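GH5 (Bacteroidetes bacterium AC2a, PDB 4YHE) is a family 5 glycoside hydrolase that hydrolyses cellulose, probably as an endoglucanase, and is linked with a polysaccharide utilization locus. Local coordinates at residues M12-G17 with R325-Y330; I16-G21 with F343-H348; A42-F47 with V88-K93; N48-A53 with A94-I99. One frame throughout, in Å; residues are numbered along the deposited sequence.

Contact 1. Residues M12-G17 with R325-Y330; sequences MSMGIG and RISALY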
loop_
_atom_site.group_PDB
_atom_site.type_symbol
_atom_site.label_atom_id
_atom_site.label_comp_id
_atom_site.label_asym_id
_atom_site.label_seq_id
_atom_site.Cartn_x
_atom_site.Cartn_y
_atom_site.Cartn_z
ATOM N N MET A 12 -11.545 -8.836 -0.305
ATOM C CA MET A 12 -11.482 -9.466 1.011
ATOM C C MET A 12 -10.531 -10.635 1.106
ATOM O O MET A 12 -10.017 -10.920 2.176
ATOM C CB MET A 12 -12.847 -9.939 1.486
ATOM C CG MET A 12 -13.564 -8.899 2.286
ATOM S SD MET A 12 -15.116 -9.592 2.798
ATOM C CE MET A 12 -14.729 -10.118 4.438
ATOM N N SER A 13 -10.293 -11.283 -0.017
ATOM C CA SER A 13 -9.444 -12.478 -0.077
ATOM C C SER A 13 -7.993 -12.128 0.183
ATOM O O SER A 13 -7.203 -13.006 0.530
ATOM C CB SER A 13 -9.620 -13.206 -1.424
ATOM O OG SER A 13 -8.870 -12.634 -2.475
ATOM N N MET A 14 -7.632 -10.834 0.009
ATOM C CA MET A 14 -6.306 -10.377 0.391
ATOM C C MET A 14 -6.078 -10.324 1.886
ATOM O O MET A 14 -4.912 -10.238 2.323
ATOM C CB MET A 14 -5.987 -9.026 -0.285
ATOM C CG MET A 14 -5.992 -9.156 -1.786
ATOM S SD MET A 14 -5.209 -7.804 -2.691
ATOM C CE MET A 14 -6.127 -6.431 -2.075
ATOM N N GLY A 15 -7.169 -10.368 2.675
ATOM C CA GLY A 15 -7.119 -10.394 4.101
ATOM C C GLY A 15 -6.220 -9.331 4.740
ATOM O O GLY A 15 -6.329 -8.125 4.406
ATOM N N ILE A 16 -5.377 -9.783 5.669
ATOM C CA ILE A 16 -4.231 -9.019 6.123
ATOM C C ILE A 16 -3.001 -9.547 5.339
ATOM O O ILE A 16 -2.718 -10.737 5.293
ATOM C CB ILE A 16 -4.021 -9.078 7.651
ATOM C CG1 ILE A 16 -5.235 -8.509 8.378
ATOM C CG2 ILE A 16 -2.726 -8.377 8.067
ATOM C CD1 ILE A 16 -5.533 -7.042 8.071
ATOM N N GLY A 17 -2.314 -8.636 4.668
ATOM C CA GLY A 17 -1.091 -8.934 3.966
ATOM C C GLY A 17 0.089 -8.144 4.522
ATOM O O GLY A 17 0.015 -7.526 5.613
ATOM N N ARG A 325 -15.401 -5.058 4.999
ATOM C CA ARG A 325 -14.952 -5.814 3.816
ATOM C C ARG A 325 -13.715 -5.230 3.121
ATOM O O ARG A 325 -13.544 -5.352 1.909
ATOM C CB ARG A 325 -16.121 -5.990 2.827
ATOM C CG ARG A 325 -17.302 -6.646 3.539
ATOM C CD ARG A 325 -18.470 -6.972 2.640
ATOM N NE ARG A 325 -19.521 -7.473 3.520
ATOM C CZ ARG A 325 -20.465 -8.349 3.191
ATOM N NH1 ARG A 325 -20.547 -8.844 1.958
ATOM N NH2 ARG A 325 -21.341 -8.722 4.122
ATOM N N ILE A 326 -12.879 -4.618 3.930
ATOM C CA ILE A 326 -11.633 -3.984 3.490
ATOM C C ILE A 326 -10.440 -4.846 3.938
ATOM O O ILE A 326 -10.334 -5.241 5.094
ATOM C CB ILE A 326 -11.541 -2.588 4.077
ATOM C CG1 ILE A 326 -12.643 -1.705 3.475
ATOM C CG2 ILE A 326 -10.178 -1.946 3.756
ATOM C CD1 ILE A 326 -12.739 -0.357 4.165
ATOM N N SER A 327 -9.569 -5.130 2.983
ATOM C CA SER A 327 -8.293 -5.785 3.227
ATOM C C SER A 327 -7.182 -4.751 3.433
ATOM O O SER A 327 -7.328 -3.552 3.065
ATOM C CB SER A 327 -7.952 -6.675 2.038
ATOM O OG SER A 327 -7.943 -5.961 0.805
ATOM N N ALA A 328 -6.063 -5.215 3.970
ATOM C CA ALA A 328 -4.967 -4.301 4.356
ATOM C C ALA A 328 -3.607 -4.987 4.430
ATOM O O ALA A 328 -3.478 -6.091 4.973
ATOM C CB ALA A 328 -5.292 -3.637 5.676
ATOM N N LEU A 329 -2.581 -4.295 3.931
ATOM C CA LEU A 329 -1.245 -4.836 3.940
ATOM C C LEU A 329 -0.322 -4.002 4.836
ATOM O O LEU A 329 -0.138 -2.785 4.631
ATOM C CB LEU A 329 -0.710 -4.995 2.510
ATOM C CG LEU A 329 -1.526 -5.990 1.667
ATOM C CD1 LEU A 329 -2.647 -5.337 0.877
ATOM C CD2 LEU A 329 -0.594 -6.744 0.747
ATOM N N TYR A 330 0.222 -4.670 5.844
ATOM C CA TYR A 330 1.089 -4.075 6.827
ATOM C C TYR A 330 2.420 -3.616 6.185
ATOM O O TYR A 330 3.007 -4.326 5.374
ATOM C CB TYR A 330 1.334 -5.043 7.997
ATOM C CG TYR A 330 2.348 -4.484 8.962
ATOM C CD1 TYR A 330 2.005 -3.447 9.830
ATOM C CD2 TYR A 330 3.621 -4.931 8.964
ATOM C CE1 TYR A 330 2.906 -2.889 10.690
ATOM C CE2 TYR A 330 4.553 -4.358 9.826
ATOM C CZ TYR A 330 4.194 -3.339 10.679
ATOM O OH TYR A 330 5.129 -2.786 11.535
#

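Contact 2. Residues I16-G21 with F343-H348; sequences IGWNLG and FGVIDH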
loop_
_atom_site.group_PDB
_atom_site.type_symbol
_atom_site.label_atom_id
_atom_site.label_comp_id
_atom_site.label_asym_id
_atom_site.label_seq_id
_atom_site.Cartn_x
_atom_site.Cartn_y
_atom_site.Cartn_z
ATOM N N ILE A 16 -5.377 -9.783 5.669
ATOM C CA ILE A 16 -4.231 -9.019 6.123
ATOM C C ILE A 16 -3.001 -9.547 5.339
ATOM O O ILE A 16 -2.718 -10.737 5.293
ATOM C CB ILE A 16 -4.021 -9.078 7.651
ATOM C CG1 ILE A 16 -5.235 -8.509 8.378
ATOM C CG2 ILE A 16 -2.726 -8.377 8.067
ATOM C CD1 ILE A 16 -5.533 -7.042 8.071
ATOM N N GLY A 17 -2.314 -8.636 4.668
ATOM C CA GLY A 17 -1.091 -8.934 3.966
ATOM C C GLY A 17 0.089 -8.144 4.522
ATOM O O GLY A 17 0.015 -7.526 5.613
ATOM N N TRP A 18 1.203 -8.192 3.778
ATOM C CA TRP A 18 2.488 -7.703 4.278
ATOM C C TRP A 18 3.242 -7.102 3.114
ATOM O O TRP A 18 3.196 -7.648 1.985
ATOM C CB TRP A 18 3.239 -8.880 4.880
ATOM C CG TRP A 18 4.563 -8.654 5.524
ATOM C CD1 TRP A 18 4.802 -8.408 6.820
ATOM C CD2 TRP A 18 5.842 -8.767 4.895
ATOM N NE1 TRP A 18 6.160 -8.329 7.057
ATOM C CE2 TRP A 18 6.816 -8.568 5.887
ATOM C CE3 TRP A 18 6.259 -9.059 3.601
ATOM C CZ2 TRP A 18 8.179 -8.609 5.611
ATOM C CZ3 TRP A 18 7.628 -9.083 3.333
ATOM C CH2 TRP A 18 8.554 -8.888 4.339
ATOM N N ASN A 19 3.883 -5.955 3.369
ATOM C CA ASN A 19 4.727 -5.286 2.349
ATOM C C ASN A 19 6.196 -5.694 2.499
ATOM O O ASN A 19 6.783 -5.584 3.599
ATOM C CB ASN A 19 4.698 -3.787 2.469
ATOM C CG ASN A 19 3.470 -3.162 1.851
ATOM O OD1 ASN A 19 3.502 -2.695 0.709
ATOM N ND2 ASN A 19 2.387 -3.123 2.618
ATOM N N LEU A 20 6.793 -6.105 1.385
ATOM C CA LEU A 20 8.232 -6.260 1.273
ATOM C C LEU A 20 8.823 -4.859 1.029
ATOM O O LEU A 20 9.221 -4.540 -0.079
ATOM C CB LEU A 20 8.569 -7.222 0.167
ATOM C CG LEU A 20 10.056 -7.598 -0.020
ATOM C CD1 LEU A 20 10.629 -8.417 1.126
ATOM C CD2 LEU A 20 10.204 -8.326 -1.361
ATOM N N GLY A 21 8.888 -4.074 2.105
ATOM C CA GLY A 21 9.205 -2.634 2.034
ATOM C C GLY A 21 10.682 -2.325 2.154
ATOM O O GLY A 21 11.436 -3.091 2.727
ATOM N N PHE A 343 9.316 -0.367 11.782
ATOM C CA PHE A 343 8.185 -1.211 11.265
ATOM C C PHE A 343 8.525 -2.716 11.048
ATOM O O PHE A 343 7.657 -3.503 10.660
ATOM C CB PHE A 343 7.667 -0.659 9.927
ATOM C CG PHE A 343 6.929 0.672 10.016
ATOM C CD1 PHE A 343 5.615 0.741 10.503
ATOM C CD2 PHE A 343 7.528 1.866 9.574
ATOM C CE1 PHE A 343 4.913 1.937 10.550
ATOM C CE2 PHE A 343 6.826 3.072 9.643
ATOM C CZ PHE A 343 5.513 3.108 10.080
ATOM N N GLY A 344 9.783 -3.117 11.214
ATOM C CA GLY A 344 10.177 -4.466 10.866
ATOM C C GLY A 344 9.579 -5.477 11.833
ATOM O O GLY A 344 9.763 -5.361 13.037
ATOM N N VAL A 345 8.838 -6.433 11.316
ATOM C CA VAL A 345 8.352 -7.547 12.167
ATOM C C VAL A 345 8.769 -8.944 11.669
ATOM O O VAL A 345 8.789 -9.882 12.480
ATOM C CB VAL A 345 6.813 -7.518 12.367
ATOM C CG1 VAL A 345 6.374 -6.236 13.072
ATOM C CG2 VAL A 345 6.072 -7.708 11.059
ATOM N N ILE A 346 9.043 -9.073 10.365
ATOM C CA ILE A 346 9.554 -10.289 9.751
ATOM C C ILE A 346 10.791 -10.004 8.930
ATOM O O ILE A 346 10.818 -9.042 8.148
ATOM C CB ILE A 346 8.481 -10.964 8.879
ATOM C CG1 ILE A 346 7.421 -11.589 9.781
ATOM C CG2 ILE A 346 9.060 -12.038 7.959
ATOM C CD1 ILE A 346 6.184 -12.046 9.056
ATOM N N ASP A 347 11.814 -10.846 9.114
ATOM C CA ASP A 347 13.075 -10.716 8.385
ATOM C C ASP A 347 12.878 -10.917 6.875
ATOM O O ASP A 347 12.312 -11.910 6.432
ATOM C CB ASP A 347 14.134 -11.687 8.960
ATOM C CG ASP A 347 15.512 -11.492 8.334
ATOM O OD1 ASP A 347 15.713 -11.866 7.166
ATOM O OD2 ASP A 347 16.392 -10.982 9.042
ATOM N N HIS A 348 13.348 -9.956 6.075
ATOM C CA HIS A 348 13.078 -9.986 4.648
ATOM C C HIS A 348 13.794 -11.104 3.889
ATOM O O HIS A 348 13.358 -11.453 2.806
ATOM C CB HIS A 348 13.386 -8.611 4.008
ATOM C CG HIS A 348 12.451 -7.527 4.439
ATOM N ND1 HIS A 348 12.269 -6.376 3.708
ATOM C CD2 HIS A 348 11.654 -7.412 5.525
ATOM C CE1 HIS A 348 11.400 -5.598 4.327
ATOM N NE2 HIS A 348 11.006 -6.208 5.432
#

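Contact 3. Residues A42-F47 with V88-K93; sequences ATQQTF and VHMAHK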
loop_
_atom_site.group_PDB
_atom_site.type_symbol
_atom_site.label_atom_id
_atom_site.label_comp_id
_atom_site.label_asym_id
_atom_site.label_seq_id
_atom_site.Cartn_x
_atom_site.Cartn_y
_atom_site.Cartn_z
ATOM N N ALA A 42 15.230 -11.052 -0.737
ATOM C CA ALA A 42 14.196 -11.990 -0.323
ATOM C C ALA A 42 14.470 -13.366 -0.901
ATOM O O ALA A 42 15.107 -13.500 -1.944
ATOM C CB ALA A 42 12.830 -11.479 -0.718
ATOM N N THR A 43 13.996 -14.395 -0.204
ATOM C CA THR A 43 14.160 -15.757 -0.653
ATOM C C THR A 43 12.814 -16.450 -0.606
ATOM O O THR A 43 11.836 -15.886 -0.151
ATOM C CB THR A 43 15.139 -16.545 0.266
ATOM O OG1 THR A 43 14.606 -16.721 1.603
ATOM C CG2 THR A 43 16.462 -15.848 0.335
ATOM N N GLN A 44 12.742 -17.679 -1.088
ATOM C CA GLN A 44 11.492 -18.441 -0.912
ATOM C C GLN A 44 11.051 -18.526 0.525
ATOM O O GLN A 44 9.856 -18.527 0.807
ATOM C CB GLN A 44 11.645 -19.877 -1.437
ATOM C CG GLN A 44 10.321 -20.636 -1.556
ATOM C CD GLN A 44 9.317 -19.957 -2.484
ATOM O OE1 GLN A 44 9.593 -19.718 -3.660
ATOM N NE2 GLN A 44 8.134 -19.647 -1.950
ATOM N N GLN A 45 12.009 -18.666 1.434
ATOM C CA GLN A 45 11.731 -18.783 2.856
ATOM C C GLN A 45 11.014 -17.520 3.382
ATOM O O GLN A 45 10.178 -17.599 4.283
ATOM C CB GLN A 45 13.031 -19.056 3.635
ATOM C CG GLN A 45 13.637 -20.462 3.424
ATOM C CD GLN A 45 14.051 -20.769 1.975
ATOM O OE1 GLN A 45 14.908 -20.076 1.354
ATOM N NE2 GLN A 45 13.440 -21.825 1.412
ATOM N N THR A 46 11.343 -16.350 2.824
ATOM C CA THR A 46 10.622 -15.138 3.164
ATOM C C THR A 46 9.121 -15.324 2.976
ATOM O O THR A 46 8.338 -15.127 3.915
ATOM C CB THR A 46 11.056 -13.934 2.302
ATOM O OG1 THR A 46 12.483 -13.802 2.340
ATOM C CG2 THR A 46 10.416 -12.657 2.813
ATOM N N PHE A 47 8.729 -15.733 1.778
ATOM C CA PHE A 47 7.324 -15.847 1.422
ATOM C C PHE A 47 6.653 -17.017 2.134
ATOM O O PHE A 47 5.485 -16.918 2.516
ATOM C CB PHE A 47 7.179 -15.937 -0.084
ATOM C CG PHE A 47 7.702 -14.715 -0.781
ATOM C CD1 PHE A 47 6.930 -13.571 -0.853
ATOM C CD2 PHE A 47 8.968 -14.700 -1.312
ATOM C CE1 PHE A 47 7.417 -12.427 -1.459
ATOM C CE2 PHE A 47 9.472 -13.558 -1.913
ATOM C CZ PHE A 47 8.695 -12.429 -1.996
ATOM N N VAL A 88 7.664 -12.481 -7.537
ATOM C CA VAL A 88 6.246 -12.701 -7.772
ATOM C C VAL A 88 5.946 -14.199 -7.725
ATOM O O VAL A 88 4.995 -14.652 -7.087
ATOM C CB VAL A 88 5.858 -12.086 -9.143
ATOM C CG1 VAL A 88 4.570 -12.639 -9.698
ATOM C CG2 VAL A 88 5.753 -10.580 -9.027
ATOM N N HIS A 89 6.792 -14.981 -8.388
ATOM C CA HIS A 89 6.546 -16.431 -8.456
ATOM C C HIS A 89 6.925 -17.200 -7.208
ATOM O O HIS A 89 6.287 -18.219 -6.902
ATOM C CB HIS A 89 7.126 -16.987 -9.771
ATOM C CG HIS A 89 6.316 -16.598 -10.965
ATOM N ND1 HIS A 89 6.640 -15.532 -11.781
ATOM C CD2 HIS A 89 5.138 -17.087 -11.433
ATOM C CE1 HIS A 89 5.721 -15.414 -12.722
ATOM N NE2 HIS A 89 4.798 -16.341 -12.528
ATOM N N MET A 90 7.885 -16.697 -6.411
ATOM C CA MET A 90 8.091 -17.240 -5.055
ATOM C C MET A 90 6.851 -17.036 -4.183
ATOM O O MET A 90 6.402 -17.949 -3.471
ATOM C CB MET A 90 9.287 -16.587 -4.351
ATOM C CG MET A 90 10.648 -16.799 -4.997
ATOM S SD MET A 90 11.900 -15.832 -4.130
ATOM C CE MET A 90 13.413 -16.278 -4.984
ATOM N N ALA A 91 6.312 -15.814 -4.225
ATOM C CA ALA A 91 5.087 -15.484 -3.506
ATOM C C ALA A 91 3.922 -16.412 -3.910
ATOM O O ALA A 91 3.189 -16.908 -3.043
ATOM C CB ALA A 91 4.711 -14.034 -3.772
ATOM N N HIS A 92 3.776 -16.638 -5.215
ATOM C CA HIS A 92 2.723 -17.501 -5.760
ATOM C C HIS A 92 2.921 -18.923 -5.288
ATOM O O HIS A 92 1.964 -19.608 -4.892
ATOM C CB HIS A 92 2.720 -17.455 -7.287
ATOM C CG HIS A 92 1.642 -18.279 -7.928
ATOM N ND1 HIS A 92 0.322 -18.243 -7.520
ATOM C CD2 HIS A 92 1.689 -19.139 -8.980
ATOM C CE1 HIS A 92 -0.389 -19.069 -8.271
ATOM N NE2 HIS A 92 0.416 -19.616 -9.170
ATOM N N LYS A 93 4.168 -19.367 -5.295
ATOM C CA LYS A 93 4.498 -20.688 -4.752
ATOM C C LYS A 93 4.079 -20.819 -3.304
ATOM O O LYS A 93 3.690 -21.900 -2.865
ATOM C CB LYS A 93 5.994 -20.934 -4.909
ATOM C CG LYS A 93 6.466 -22.334 -4.577
ATOM C CD LYS A 93 7.875 -22.524 -5.150
ATOM C CE LYS A 93 8.547 -23.773 -4.610
ATOM N NZ LYS A 93 7.700 -24.989 -4.758
#

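Contact 4. Residues N48-A53 with A94-I99; sequences NGLAKA and AGLIVI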
loop_
_atom_site.group_PDB
_atom_site.type_symbol
_atom_site.label_atom_id
_atom_site.label_comp_id
_atom_site.label_asym_id
_atom_site.label_seq_id
_atom_site.Cartn_x
_atom_site.Cartn_y
_atom_site.Cartn_z
ATOM N N ASN A 48 7.398 -18.089 2.359
ATOM C CA ASN A 48 6.882 -19.199 3.183
ATOM C C ASN A 48 6.529 -18.730 4.608
ATOM O O ASN A 48 5.493 -19.104 5.185
ATOM C CB ASN A 48 7.935 -20.332 3.246
ATOM C CG ASN A 48 8.137 -21.043 1.902
ATOM O OD1 ASN A 48 7.408 -20.836 0.936
ATOM N ND2 ASN A 48 9.120 -21.925 1.863
ATOM N N GLY A 49 7.400 -17.894 5.166
ATOM C CA GLY A 49 7.194 -17.309 6.482
ATOM C C GLY A 49 5.910 -16.517 6.544
ATOM O O GLY A 49 5.151 -16.638 7.503
ATOM N N LEU A 50 5.656 -15.718 5.506
ATOM C CA LEU A 50 4.452 -14.910 5.462
ATOM C C LEU A 50 3.187 -15.801 5.464
ATOM O O LEU A 50 2.270 -15.557 6.223
ATOM C CB LEU A 50 4.436 -14.024 4.230
ATOM C CG LEU A 50 5.649 -13.079 4.104
ATOM C CD1 LEU A 50 5.457 -12.235 2.861
ATOM C CD2 LEU A 50 5.785 -12.211 5.332
ATOM N N ALA A 51 3.166 -16.817 4.618
ATOM C CA ALA A 51 1.994 -17.692 4.510
ATOM C C ALA A 51 1.755 -18.458 5.788
ATOM O O ALA A 51 0.632 -18.558 6.252
ATOM C CB ALA A 51 2.145 -18.652 3.337
ATOM N N LYS A 52 2.830 -18.940 6.385
ATOM C CA LYS A 52 2.776 -19.637 7.676
ATOM C C LYS A 52 2.223 -18.783 8.806
ATOM O O LYS A 52 1.534 -19.285 9.703
ATOM C CB LYS A 52 4.178 -20.107 8.038
ATOM C CG LYS A 52 4.284 -20.844 9.349
ATOM C CD LYS A 52 5.622 -21.568 9.400
ATOM C CE LYS A 52 5.971 -22.029 10.806
ATOM N NZ LYS A 52 4.912 -22.933 11.320
ATOM N N ALA A 53 2.502 -17.474 8.758
ATOM C CA ALA A 53 2.010 -16.565 9.778
ATOM C C ALA A 53 0.527 -16.256 9.629
ATOM O O ALA A 53 -0.073 -15.724 10.567
ATOM C CB ALA A 53 2.791 -15.259 9.746
ATOM N N ALA A 94 4.149 -19.729 -2.533
ATOM C CA ALA A 94 3.687 -19.768 -1.170
ATOM C C ALA A 94 2.150 -19.640 -0.980
ATOM O O ALA A 94 1.677 -19.646 0.151
ATOM C CB ALA A 94 4.413 -18.713 -0.344
ATOM N N GLY A 95 1.406 -19.455 -2.067
ATOM C CA GLY A 95 -0.040 -19.294 -1.998
ATOM C C GLY A 95 -0.573 -17.890 -1.733
ATOM O O GLY A 95 -1.731 -17.731 -1.400
ATOM N N LEU A 96 0.261 -16.874 -1.927
ATOM C CA LEU A 96 -0.122 -15.484 -1.628
ATOM C C LEU A 96 -0.653 -14.778 -2.859
ATOM O O LEU A 96 -0.206 -15.024 -3.978
ATOM C CB LEU A 96 1.089 -14.707 -1.085
ATOM C CG LEU A 96 1.764 -15.274 0.151
ATOM C CD1 LEU A 96 3.144 -14.690 0.348
ATOM C CD2 LEU A 96 0.882 -15.050 1.366
ATOM N N ILE A 97 -1.633 -13.907 -2.648
ATOM C CA ILE A 97 -2.034 -12.939 -3.655
ATOM C C ILE A 97 -0.914 -11.887 -3.664
ATOM O O ILE A 97 -0.369 -11.561 -2.608
ATOM C CB ILE A 97 -3.401 -12.335 -3.299
ATOM C CG1 ILE A 97 -4.479 -13.407 -3.490
ATOM C CG2 ILE A 97 -3.707 -11.121 -4.156
ATOM C CD1 ILE A 97 -5.737 -13.192 -2.683
ATOM N N VAL A 98 -0.600 -11.365 -4.828
ATOM C CA VAL A 98 0.603 -10.529 -5.004
ATOM C C VAL A 98 0.234 -9.230 -5.667
ATOM O O VAL A 98 -0.465 -9.245 -6.661
ATOM C CB VAL A 98 1.645 -11.248 -5.897
ATOM C CG1 VAL A 98 2.890 -10.372 -6.156
ATOM C CG2 VAL A 98 2.022 -12.588 -5.286
ATOM N N ILE A 99 0.701 -8.106 -5.119
ATOM C CA ILE A 99 0.562 -6.805 -5.758
ATOM C C ILE A 99 1.957 -6.276 -6.111
ATOM O O ILE A 99 2.855 -6.329 -5.273
ATOM C CB ILE A 99 -0.078 -5.792 -4.767
ATOM C CG1 ILE A 99 -1.405 -6.313 -4.246
ATOM C CG2 ILE A 99 -0.290 -4.428 -5.387
ATOM C CD1 ILE A 99 -1.901 -5.542 -3.026
#

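Contact 1. Residues M12-G17 with R325-Y330
Strands 16-20 and 327-332 pair in parallel as the first and last strands of the TIM barrel and close it. M12, S327 and G17 each bury more surface here than any of the other residues. G17 is held by its backbone at both ends: its N donates to A328 O over 2.8 Å in a nearly straight bond (167°), and its O accepts from Y330 N, 2.9 Å away and well above the carbonyl plane. The missing side chain matters, because L329 lies over the glycine, with CD2 3.9 Å from G17 CA, and a beta carbon there would clash with that methyl. S327, two residues before L329, faces the place where 12-17 leaves helix 6-13 and turns at G15 through positive phi. S327 CB packs 3.2 Å from G15 O, the oxygen that takes A328 N almost along the C=O axis. The hydroxyl of S327 occupies the crowded position between N and carbonyl carbon (chi1 56°) and is hydrogen-bonded to G11 O, while M14 CE approaches S327 OG to 3.4 Å. M12, still in helix 6-13 ahead of the first strand, crosses R325 obliquely. R325 is the C-prime residue of the Schellman motif that ends helix 304-323, and its NH1 forms a salt bridge with D4, beyond both segments. SD of M12 rests 3.7 Å from R325 CB, and M12 CG touches R325 O at 3.6 Å.

Contact 2. Residues I16-G21 with F343-H348
The indole of W18 turns its six-membered edge toward one face of the H348 imidazole, an offset edge-to-face pair with planes at 71° and W18 CH2 3.6 Å from H348 CD2. The edge of the indole also meets I346 O, 3.7 Å from W18 CZ2, and V345 CG2, 4.1 Å from W18 NE1. I346 O also lies in the imidazole plane, so one carbonyl touches the rims of both rings. This is the C-terminal end of the TIM barrel, where the first strand finishes under the loop after the last strand, the end at which the family's active sites lie. W18 gets there with CG anti to its backbone N (chi1 -177°). D332 ties the two rings together: one carboxylate oxygen bonds H348 NE2, while the other takes W18 NE1 together with V345 N and I346 N. H348 ND1 is hydrogen-bonded to Q23 OE1, and the nearby D332 carboxylate may help stabilise positive charge on the imidazole. An alanine at H348 has no ring to bond D332 and Q23, and would probably leave the W18 edge poorly packed and the loop less firmly held. L20, centre of an inverse gamma turn, brings CD1 obliquely to 3.7 Å from H348 ND1. At G21, the last residue of that turn, the imidazole edge meets the backbone, with H348 CE1 3.0 Å from G21 O.

Contact 3. Residues A42-F47 with V88-K93
Two outer helices of the barrel meet tightly around F47 and loosely toward solvent. On the tight side the F47 ring crosses M90 at about a right angle, its CD2 3.6 Å from M90 CB, and A91 N stands over one face of the ring, away from its centre. F47 CD1 also touches A91 CB at 3.7 Å. With chi2 at 174° the M90 chain runs straight beyond CG and carries SD obliquely beside the ring, a Met-aromatic contact, 3.7 Å from T43 C. Q44 marks the transition. Its chain bends at chi2 (59°), which lets NE2 donate to M90 O over 2.9 Å, with that oxygen close to the amide plane; NE2 is also hydrogen-bonded to N48 OD1. A valine at Q44 lacks the amide and both its bonds, which would probably loosen the outer side of the helix pair. The looser side is K93, an exposed residue whose aliphatic CD merely lies 3.6 Å from Q44 OE1. T43 and T46 form a capping box at the start of helix 44-53, T43 N donating to T46 OG1. The whole is characteristic of a TIM barrel, whose successive helices pack side by side outside the strands.

Contact 4. Residues N48-A53 with A94-I99
L50 lays its CB against one prong of L96, with CD1 of L96 4.1 Å from L50 CB. The other prong of the same leucine faces the next residue of helix 44-53: L96 CD2 is 4.3 Å from A51 CB. L96 thus straddles the helix surface, its CG anti to its own carbonyl carbon (chi1 -57°), while V58 of the adjoining strand touches both leucines from the barrel side. A51 faces two ways, for its methyl also reaches the backbone of 94-99, 3.4 Å from A94 O. Farther out, A94 CB lies 3.9 Å from N48 OD1. That oxygen accepts from Q44 NE2; the alanine methyl merely lies against it in van der Waals contact. Helix 78-93 ends here: G95 takes positive phi (85°) and closes a Schellman motif, in which a side chain would be jammed against the preceding carbonyl. Beyond it the chain turns into strand 97-101, and L96 is the residue carried inward between helix and sheet. The buried half of the contact is therefore leucine on leucine, the partly exposed half small methyls beside backbone and amide oxygens. Since the two segments exchange no hydrogen bond, the fit of 48-53 against 94-99 rests on shape and on burial of apolar surface.

From the N terminus the chain enters the barrel through 12-17 and continues along the first strand to G21. Contact 1 joins that strand to the last; contact 2, sharing I16 and G17, spans slightly more sequence and ties the strand's far end to the loop after the last strand. Contacts 3 and 4 are nested inside both loops. They cross each other, since 42-47 leads into the helix that 48-53 continues, and 88-93 and 94-99 follow through a helix-to-strand turn. The pairs also touch: T46 OG1 meets H348 O, L50 lies against W18 and I346, and I97 and I99 pack on S13 and M14. Seam, loop and outer helices are thus joined within one barrel.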